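Local coordinates for protein glyoxalase III (glutathione-independent) (Candida albicans, PDB 4LRU) that converts methylglyoxal to D-lactate in a single glutathione-independent step, detoxifying the methylglyoxal that the cell itself produces, at residues I124-Y129 with E146-P151; P156-K161 with E195-I200; K162-T167 with F209-G214. All coordinates share one frame; numbering follows the deposited sequence.

Interaction 1. Residues I124-Y129 with E146-P151; sequences IATTVY and ENLNDP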
loop_
_atom_site.group_PDB
_atom_site.type_symbol
_atom_site.label_atom_id
_atom_site.label_comp_id
_atom_site.label_asym_id
_atom_site.label_seq_id
_atom_site.Cartn_x
_atom_site.Cartn_y
_atom_site.Cartn_z
ATOM N N ILE A 124 13.570 -1.185 1.216
ATOM C CA ILE A 124 12.979 -1.892 2.365
ATOM C C ILE A 124 12.163 -3.100 1.877
ATOM O O ILE A 124 12.321 -4.219 2.390
ATOM C CB ILE A 124 12.132 -0.981 3.270
ATOM C CG1 ILE A 124 12.976 0.199 3.755
ATOM C CG2 ILE A 124 11.552 -1.809 4.426
ATOM C CD1 ILE A 124 12.231 1.219 4.594
ATOM N N ALA A 125 11.363 -2.902 0.840
ATOM C CA ALA A 125 10.589 -4.008 0.259
ATOM C C ALA A 125 11.470 -5.173 -0.189
ATOM O O ALA A 125 11.178 -6.336 0.112
ATOM C CB ALA A 125 9.754 -3.515 -0.901
ATOM N N THR A 126 12.552 -4.893 -0.916
ATOM C CA THR A 126 13.375 -5.988 -1.437
ATOM C C THR A 126 14.159 -6.658 -0.307
ATOM O O THR A 126 14.440 -7.864 -0.367
ATOM C CB THR A 126 14.341 -5.546 -2.567
ATOM O OG1 THR A 126 15.192 -4.478 -2.116
ATOM C CG2 THR A 126 13.566 -5.110 -3.794
ATOM N N THR A 127 14.547 -5.875 0.705
ATOM C CA THR A 127 15.264 -6.421 1.841
ATOM C C THR A 127 14.358 -7.391 2.591
ATOM O O THR A 127 14.760 -8.515 2.923
ATOM C CB THR A 127 15.771 -5.295 2.770
ATOM O OG1 THR A 127 16.730 -4.507 2.051
ATOM C CG2 THR A 127 16.420 -5.852 3.992
ATOM N N VAL A 128 13.121 -6.961 2.801
ATOM C CA VAL A 128 12.088 -7.810 3.416
ATOM C C VAL A 128 11.890 -9.083 2.606
ATOM O O VAL A 128 11.945 -10.186 3.152
ATOM C CB VAL A 128 10.751 -7.064 3.531
ATOM C CG1 VAL A 128 9.617 -8.031 3.857
ATOM C CG2 VAL A 128 10.850 -5.973 4.584
ATOM N N TYR A 129 11.725 -8.941 1.290
ATOM C CA TYR A 129 11.464 -10.107 0.449
ATOM C C TYR A 129 12.637 -11.075 0.425
ATOM O O TYR A 129 12.440 -12.285 0.397
ATOM C CB TYR A 129 11.107 -9.688 -0.978
ATOM C CG TYR A 129 10.499 -10.802 -1.799
ATOM C CD1 TYR A 129 9.240 -11.290 -1.507
ATOM C CD2 TYR A 129 11.191 -11.370 -2.849
ATOM C CE1 TYR A 129 8.680 -12.313 -2.248
ATOM C CE2 TYR A 129 10.638 -12.383 -3.604
ATOM C CZ TYR A 129 9.379 -12.854 -3.295
ATOM O OH TYR A 129 8.848 -13.893 -4.038
ATOM N N GLU A 146 6.673 -1.277 -9.504
ATOM C CA GLU A 146 7.078 -0.721 -10.774
ATOM C C GLU A 146 8.555 -0.306 -10.694
ATOM O O GLU A 146 8.976 0.337 -9.737
ATOM C CB GLU A 146 6.183 0.474 -11.141
ATOM C CG GLU A 146 6.440 0.992 -12.541
ATOM C CD GLU A 146 5.568 2.170 -12.932
ATOM O OE1 GLU A 146 4.467 2.301 -12.376
ATOM O OE2 GLU A 146 5.995 2.952 -13.817
ATOM N N ASN A 147 9.328 -0.720 -11.689
ATOM C CA ASN A 147 10.781 -0.497 -11.725
ATOM C C ASN A 147 11.560 -1.229 -10.644
ATOM O O ASN A 147 12.716 -0.888 -10.373
ATOM C CB ASN A 147 11.126 0.994 -11.636
ATOM C CG ASN A 147 10.356 1.831 -12.630
ATOM O OD1 ASN A 147 10.297 1.504 -13.815
ATOM N ND2 ASN A 147 9.778 2.934 -12.156
ATOM N N LEU A 148 10.968 -2.247 -10.030
ATOM C CA LEU A 148 11.615 -2.877 -8.880
ATOM C C LEU A 148 12.203 -4.234 -9.234
ATOM O O LEU A 148 11.476 -5.213 -9.420
ATOM C CB LEU A 148 10.654 -3.026 -7.714
ATOM C CG LEU A 148 11.283 -3.516 -6.414
ATOM C CD1 LEU A 148 12.473 -2.642 -6.028
ATOM C CD2 LEU A 148 10.245 -3.554 -5.318
ATOM N N ASN A 149 13.524 -4.297 -9.310
ATOM C CA ASN A 149 14.167 -5.579 -9.533
ATOM C C ASN A 149 14.455 -6.244 -8.185
ATOM O O ASN A 149 14.675 -5.568 -7.174
ATOM C CB ASN A 149 15.415 -5.397 -10.386
ATOM C CG ASN A 149 15.093 -5.386 -11.877
ATOM O OD1 ASN A 149 13.929 -5.305 -12.274
ATOM N ND2 ASN A 149 16.118 -5.447 -12.699
ATOM N N ASP A 150 14.377 -7.562 -8.162
ATOM C CA ASP A 150 14.756 -8.343 -6.979
ATOM C C ASP A 150 16.256 -8.624 -7.078
ATOM O O ASP A 150 16.719 -9.191 -8.058
ATOM C CB ASP A 150 13.968 -9.656 -6.981
ATOM C CG ASP A 150 14.217 -10.504 -5.743
ATOM O OD1 ASP A 150 15.140 -10.195 -4.957
ATOM O OD2 ASP A 150 13.468 -11.494 -5.578
ATOM N N PRO A 151 17.044 -8.181 -6.088
ATOM C CA PRO A 151 18.486 -8.381 -6.193
ATOM C C PRO A 151 18.883 -9.844 -6.343
ATOM O O PRO A 151 19.917 -10.146 -6.930
ATOM C CB PRO A 151 19.012 -7.816 -4.871
ATOM C CG PRO A 151 18.023 -6.752 -4.521
ATOM C CD PRO A 151 16.691 -7.247 -5.004
#
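T126 and Y129 of helix 119-130 pack against L148, D150 and P151 of the loop segment beyond strand 134-138, a van der Waals contact on the flank of the DJ-1/PfpI α/β fold. The helix is the connection of a β-α-β crossover between the neighbouring parallel strands 102-105 and 134-138. T126 has the largest share of the contact. Its chi1 of 57° sets OG1 between the backbone N and the carbonyl carbon, where the hydroxyl bonds back to K123 O of its own helix, while the methyl faces across. That methyl, CG2, meets L148 CD1 at 3.5 Å and comes within 3.6 Å of N149 O. On P151 it is the ring atom CD that rests against T126 CB, 3.8 Å away. A125 adds a looser apolar touch, its CB lying 4.4 Å from L148 CD2. One helical turn on from A125, Y129 turns its ring edge to the carboxylate of D150, whose other oxygen, OD1, accepts from K152 N; the same ring makes a cation-pi contact with R215. Ring and carboxylate planes stand 72° apart, and D150 OD2 sits in the ring plane, 3.6 Å from both CD2 and CE2 of Y129.

Interaction 2. Residues P156-K161 with E195-I200; sequences PLIKGK and EGATYI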
loop_
_atom_site.group_PDB
_atom_site.type_symbol
_atom_site.label_atom_id
_atom_site.label_comp_id
_atom_site.label_asym_id
_atom_site.label_seq_id
_atom_site.Cartn_x
_atom_site.Cartn_y
_atom_site.Cartn_z
ATOM N N PRO A 156 12.548 -8.304 -12.470
ATOM C CA PRO A 156 11.530 -7.650 -11.666
ATOM C C PRO A 156 11.015 -8.563 -10.562
ATOM O O PRO A 156 10.781 -9.760 -10.789
ATOM C CB PRO A 156 10.437 -7.336 -12.684
ATOM C CG PRO A 156 11.201 -7.111 -13.951
ATOM C CD PRO A 156 12.337 -8.095 -13.914
ATOM N N LEU A 157 10.889 -8.012 -9.367
ATOM C CA LEU A 157 10.450 -8.786 -8.220
ATOM C C LEU A 157 9.138 -9.550 -8.471
ATOM O O LEU A 157 8.969 -10.673 -7.998
ATOM C CB LEU A 157 10.317 -7.869 -7.013
ATOM C CG LEU A 157 10.131 -8.615 -5.685
ATOM C CD1 LEU A 157 10.810 -7.845 -4.562
ATOM C CD2 LEU A 157 8.666 -8.806 -5.376
ATOM N N ILE A 158 8.216 -8.948 -9.219
ATOM C CA ILE A 158 6.957 -9.614 -9.533
ATOM C C ILE A 158 6.909 -10.287 -10.891
ATOM O O ILE A 158 5.848 -10.735 -11.309
ATOM C CB ILE A 158 5.736 -8.693 -9.363
ATOM C CG1 ILE A 158 5.771 -7.517 -10.349
ATOM C CG2 ILE A 158 5.649 -8.232 -7.925
ATOM C CD1 ILE A 158 4.474 -6.722 -10.414
ATOM N N LYS A 159 8.043 -10.422 -11.561
ATOM C CA LYS A 159 8.061 -11.173 -12.820
ATOM C C LYS A 159 7.537 -12.579 -12.566
ATOM O O LYS A 159 8.015 -13.261 -11.675
ATOM C CB LYS A 159 9.466 -11.261 -13.427
ATOM C CG LYS A 159 9.495 -11.989 -14.763
ATOM C CD LYS A 159 10.820 -11.833 -15.489
ATOM C CE LYS A 159 10.852 -12.513 -16.855
ATOM N NZ LYS A 159 9.867 -11.937 -17.815
ATOM N N GLY A 160 6.562 -13.012 -13.353
ATOM C CA GLY A 160 6.057 -14.381 -13.254
ATOM C C GLY A 160 5.153 -14.627 -12.050
ATOM O O GLY A 160 4.768 -15.782 -11.798
ATOM N N LYS A 161 4.804 -13.556 -11.336
ATOM C CA LYS A 161 3.949 -13.615 -10.148
ATOM C C LYS A 161 2.561 -13.090 -10.486
ATOM O O LYS A 161 2.378 -12.334 -11.448
ATOM C CB LYS A 161 4.525 -12.768 -9.010
ATOM C CG LYS A 161 5.937 -13.149 -8.596
ATOM C CD LYS A 161 6.024 -14.543 -8.005
ATOM C CE LYS A 161 7.329 -14.689 -7.221
ATOM N NZ LYS A 161 7.828 -16.088 -7.198
ATOM N N GLU A 195 6.112 -5.294 -15.859
ATOM C CA GLU A 195 7.035 -6.086 -15.052
ATOM C C GLU A 195 7.019 -7.579 -15.399
ATOM O O GLU A 195 7.832 -8.340 -14.881
ATOM C CB GLU A 195 6.717 -5.914 -13.570
ATOM C CG GLU A 195 6.761 -4.477 -13.035
ATOM C CD GLU A 195 8.054 -3.748 -13.351
ATOM O OE1 GLU A 195 9.128 -4.406 -13.356
ATOM O OE2 GLU A 195 8.001 -2.504 -13.580
ATOM N N GLY A 196 6.116 -8.000 -16.275
ATOM C CA GLY A 196 6.008 -9.416 -16.642
ATOM C C GLY A 196 5.249 -10.232 -15.610
ATOM O O GLY A 196 5.422 -11.458 -15.539
ATOM N N ALA A 197 4.383 -9.558 -14.854
ATOM C CA ALA A 197 3.510 -10.214 -13.885
ATOM C C ALA A 197 2.181 -10.530 -14.558
ATOM O O ALA A 197 1.911 -10.072 -15.670
ATOM C CB ALA A 197 3.279 -9.320 -12.676
ATOM N N THR A 198 1.338 -11.267 -13.842
ATOM C CA THR A 198 -0.023 -11.540 -14.285
ATOM C C THR A 198 -0.965 -10.779 -13.364
ATOM O O THR A 198 -0.967 -10.997 -12.150
ATOM C CB THR A 198 -0.328 -13.054 -14.242
ATOM O OG1 THR A 198 0.504 -13.735 -15.189
ATOM C CG2 THR A 198 -1.773 -13.311 -14.582
ATOM N N TYR A 199 -1.762 -9.880 -13.939
ATOM C CA TYR A 199 -2.773 -9.181 -13.175
ATOM C C TYR A 199 -4.049 -10.036 -13.108
ATOM O O TYR A 199 -4.573 -10.483 -14.130
ATOM C CB TYR A 199 -3.076 -7.827 -13.811
ATOM C CG TYR A 199 -4.167 -7.058 -13.124
ATOM C CD1 TYR A 199 -3.908 -6.301 -11.994
ATOM C CD2 TYR A 199 -5.473 -7.084 -13.604
ATOM C CE1 TYR A 199 -4.909 -5.588 -11.349
ATOM C CE2 TYR A 199 -6.474 -6.373 -12.977
ATOM C CZ TYR A 199 -6.187 -5.624 -11.854
ATOM O OH TYR A 199 -7.195 -4.928 -11.232
ATOM N N ILE A 200 -4.533 -10.240 -11.888
ATOM C CA ILE A 200 -5.786 -10.954 -11.658
ATOM C C ILE A 200 -6.885 -9.943 -11.335
ATOM O O ILE A 200 -6.810 -9.235 -10.326
ATOM C CB ILE A 200 -5.657 -11.947 -10.487
ATOM C CG1 ILE A 200 -4.451 -12.873 -10.669
ATOM C CG2 ILE A 200 -6.941 -12.752 -10.351
ATOM C CD1 ILE A 200 -4.523 -13.742 -11.891
HETATM O O HOH W 1 9.684 -8.947 -17.142
#
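P156 and I158 lie against E195 and A197, and this packing joins the turns leading to strand 162-163 to the C-terminal end of helix 188-195. The E195 side chain runs obliquely across both P156 and I158, and it bends at chi2 (-52°), which places CD. One branch of the carboxylate reaches P156: OE1 of E195 comes to 3.3 Å from P156 CB, with CG of the same ring close by. The other branch, OE2, accepts from N147 N, which helps fix how the group is rotated. Nearer its backbone, E195 CB meets I158 CG1 at 3.7 Å. A chi1 of 64° sets that CG1 between I158's backbone N and carbonyl carbon, and CD1 continues to A197 CB, 3.6 Å away. The A197 methyl also nestles against two carbonyl oxygens, 3.2 Å from I158 O and 3.4 Å from K161 O.

A type I turn, P156 to K159, runs into a type II turn, I158 to K161, and presents the backbone for two nearly straight bonds. G160 N gives to G196 O at 2.9 Å. T198 N gives to K161 O at 2.8 Å, just where the parallel pairing of strands 162-163 and 198-199 begins. Both G160 and G196 have positive phi, the latter as the chain leaves the helix. On the exposed side, K159 NZ donates to a water 3.1 Å away, which in turn bonds weakly to E195 O. A lysine charge near this carbonyl would be expected to complement the partial negative charge of the helix end.

Interaction 3. Residues K162-T167 with F209-G214; sequences KITGFT and FTVTDG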
loop_
_atom_site.group_PDB
_atom_site.type_symbol
_atom_site.label_atom_id
_atom_site.label_comp_id
_atom_site.label_asym_id
_atom_site.label_seq_id
_atom_site.Cartn_x
_atom_site.Cartn_y
_atom_site.Cartn_z
ATOM N N LYS A 162 1.588 -13.489 -9.683
ATOM C CA LYS A 162 0.219 -12.995 -9.798
ATOM C C LYS A 162 -0.010 -11.898 -8.775
ATOM O O LYS A 162 0.330 -12.055 -7.603
ATOM C CB LYS A 162 -0.773 -14.139 -9.562
ATOM C CG LYS A 162 -0.720 -15.214 -10.630
ATOM C CD LYS A 162 -1.755 -16.300 -10.360
ATOM C CE LYS A 162 -1.371 -17.639 -10.971
ATOM N NZ LYS A 162 -0.666 -17.506 -12.273
ATOM N N ILE A 163 -0.572 -10.785 -9.235
ATOM C CA ILE A 163 -0.976 -9.704 -8.369
ATOM C C ILE A 163 -2.349 -9.189 -8.757
ATOM O O ILE A 163 -2.850 -9.455 -9.851
ATOM C CB ILE A 163 0.002 -8.522 -8.408
ATOM C CG1 ILE A 163 0.004 -7.852 -9.782
ATOM C CG2 ILE A 163 1.384 -8.949 -7.953
ATOM C CD1 ILE A 163 0.599 -6.465 -9.750
ATOM N N THR A 164 -2.968 -8.485 -7.826
ATOM C CA THR A 164 -4.120 -7.667 -8.150
ATOM C C THR A 164 -3.900 -6.255 -7.624
ATOM O O THR A 164 -2.816 -5.924 -7.133
ATOM C CB THR A 164 -5.418 -8.285 -7.598
ATOM O OG1 THR A 164 -6.548 -7.647 -8.206
ATOM C CG2 THR A 164 -5.496 -8.153 -6.095
ATOM N N GLY A 165 -4.910 -5.413 -7.786
ATOM C CA GLY A 165 -4.824 -4.000 -7.416
ATOM C C GLY A 165 -5.980 -3.272 -8.072
ATOM O O GLY A 165 -6.827 -3.886 -8.729
ATOM N N PHE A 166 -5.987 -1.955 -7.945
ATOM C CA PHE A 166 -7.143 -1.159 -8.338
ATOM C C PHE A 166 -7.460 -1.351 -9.819
ATOM O O PHE A 166 -6.570 -1.379 -10.666
ATOM C CB PHE A 166 -6.929 0.315 -8.001
ATOM C CG PHE A 166 -8.212 1.094 -7.859
ATOM C CD1 PHE A 166 -9.009 0.944 -6.735
ATOM C CD2 PHE A 166 -8.667 1.901 -8.886
ATOM C CE1 PHE A 166 -10.180 1.638 -6.606
ATOM C CE2 PHE A 166 -9.841 2.610 -8.754
ATOM C CZ PHE A 166 -10.605 2.472 -7.619
ATOM N N THR A 167 -8.737 -1.521 -10.123
ATOM C CA THR A 167 -9.155 -1.916 -11.467
ATOM C C THR A 167 -9.152 -0.742 -12.445
ATOM O O THR A 167 -9.379 0.403 -12.061
ATOM C CB THR A 167 -10.566 -2.553 -11.489
ATOM O OG1 THR A 167 -11.559 -1.574 -11.154
ATOM C CG2 THR A 167 -10.650 -3.752 -10.535
ATOM N N PHE A 209 -11.183 -8.461 -2.266
ATOM C CA PHE A 209 -10.450 -9.463 -3.032
ATOM C C PHE A 209 -8.957 -9.261 -2.874
ATOM O O PHE A 209 -8.465 -8.139 -2.969
ATOM C CB PHE A 209 -10.828 -9.386 -4.514
ATOM C CG PHE A 209 -10.158 -10.426 -5.377
ATOM C CD1 PHE A 209 -10.468 -11.771 -5.239
ATOM C CD2 PHE A 209 -9.209 -10.053 -6.317
ATOM C CE1 PHE A 209 -9.839 -12.723 -6.026
ATOM C CE2 PHE A 209 -8.595 -10.997 -7.115
ATOM C CZ PHE A 209 -8.893 -12.331 -6.960
ATOM N N THR A 210 -8.268 -10.373 -2.628
ATOM C CA THR A 210 -6.825 -10.413 -2.571
ATOM C C THR A 210 -6.256 -11.564 -3.393
ATOM O O THR A 210 -6.955 -12.538 -3.717
ATOM C CB THR A 210 -6.314 -10.594 -1.133
ATOM O OG1 THR A 210 -6.705 -11.894 -0.651
ATOM C CG2 THR A 210 -6.832 -9.503 -0.234
ATOM N N VAL A 211 -4.971 -11.431 -3.705
ATOM C CA VAL A 211 -4.212 -12.478 -4.375
ATOM C C VAL A 211 -2.949 -12.727 -3.581
ATOM O O VAL A 211 -2.243 -11.776 -3.222
ATOM C CB VAL A 211 -3.851 -12.069 -5.808
ATOM C CG1 VAL A 211 -2.871 -13.058 -6.420
ATOM C CG2 VAL A 211 -5.113 -11.955 -6.660
ATOM N N THR A 212 -2.680 -14.000 -3.281
ATOM C CA THR A 212 -1.438 -14.403 -2.631
ATOM C C THR A 212 -0.645 -15.232 -3.622
ATOM O O THR A 212 -1.167 -16.226 -4.186
ATOM C CB THR A 212 -1.725 -15.239 -1.363
ATOM O OG1 THR A 212 -2.393 -14.425 -0.389
ATOM C CG2 THR A 212 -0.433 -15.773 -0.781
ATOM N N ASP A 213 0.600 -14.822 -3.855
ATOM C CA ASP A 213 1.534 -15.621 -4.621
ATOM C C ASP A 213 2.772 -15.792 -3.763
ATOM O O ASP A 213 3.651 -14.923 -3.732
ATOM C CB ASP A 213 1.859 -14.967 -5.972
ATOM C CG ASP A 213 2.580 -15.908 -6.904
ATOM O OD1 ASP A 213 3.204 -16.864 -6.383
ATOM O OD2 ASP A 213 2.476 -15.733 -8.138
ATOM N N GLY A 214 2.817 -16.895 -3.025
ATOM C CA GLY A 214 3.897 -17.122 -2.084
ATOM C C GLY A 214 3.904 -16.050 -1.017
ATOM O O GLY A 214 2.973 -15.957 -0.220
HETATM O O HOH W 2 -0.170 -10.781 -5.133
#
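K162 to T164 run roughly antiparallel to F209-D213, their end-to-end directions 156° apart, and a hydrogen bond from backbone to side chain links the two. Chi1 of -167° puts D213 CG anti to the backbone N, on the side of K162, and from there OD2 accepts from K162 N at 2.9 Å with its anti lone pair. A water sits between K162 O and V211 O, within 2.8 and 3.0 Å, and may bond to either. V211 fills the middle with its two methyls: CG1 lies 3.6 Å from K162 O, and CG2 packs 3.8 Å from T164 CB. In the DJ-1/PfpI fold, strand 210-213 is an outermost strand of the central mixed sheet, paired with 216-219, whereas 162-163 pairs with 198-199 in a separate small parallel sheet. The contact therefore joins two sheets. It lies near the inferred active site: the T164 side chain is about 9 Å from that of C139, and the F166 ring meets that of H140. T164 OG1 bonds to I200 O and also lies at the edge of the F209 ring, near its plane, 4.1 Å from CD2.

In the fold
From the N terminus, interaction 1 comes first, closing the loop that runs from helix 119-130 through strand 134-138 and the inferred active-site residues C139 and H140 to 146-151. Interactions 2 and 3 follow in series with it, but they cross each other: interaction 2 closes the loop from 161 to 195, which holds helices 168-173, 177-182 and most of 188-195; interaction 3 closes the one from 167 to 209, which holds strand 198-199 as well. Interactions 1 and 2 touch through L148 O with L157 N, so helix 119-130 is connected to the end of helix 188-195. Interactions 2 and 3 meet where Y199 OH reaches G165 O, carrying the connection on to strand 210-213 of the central sheet.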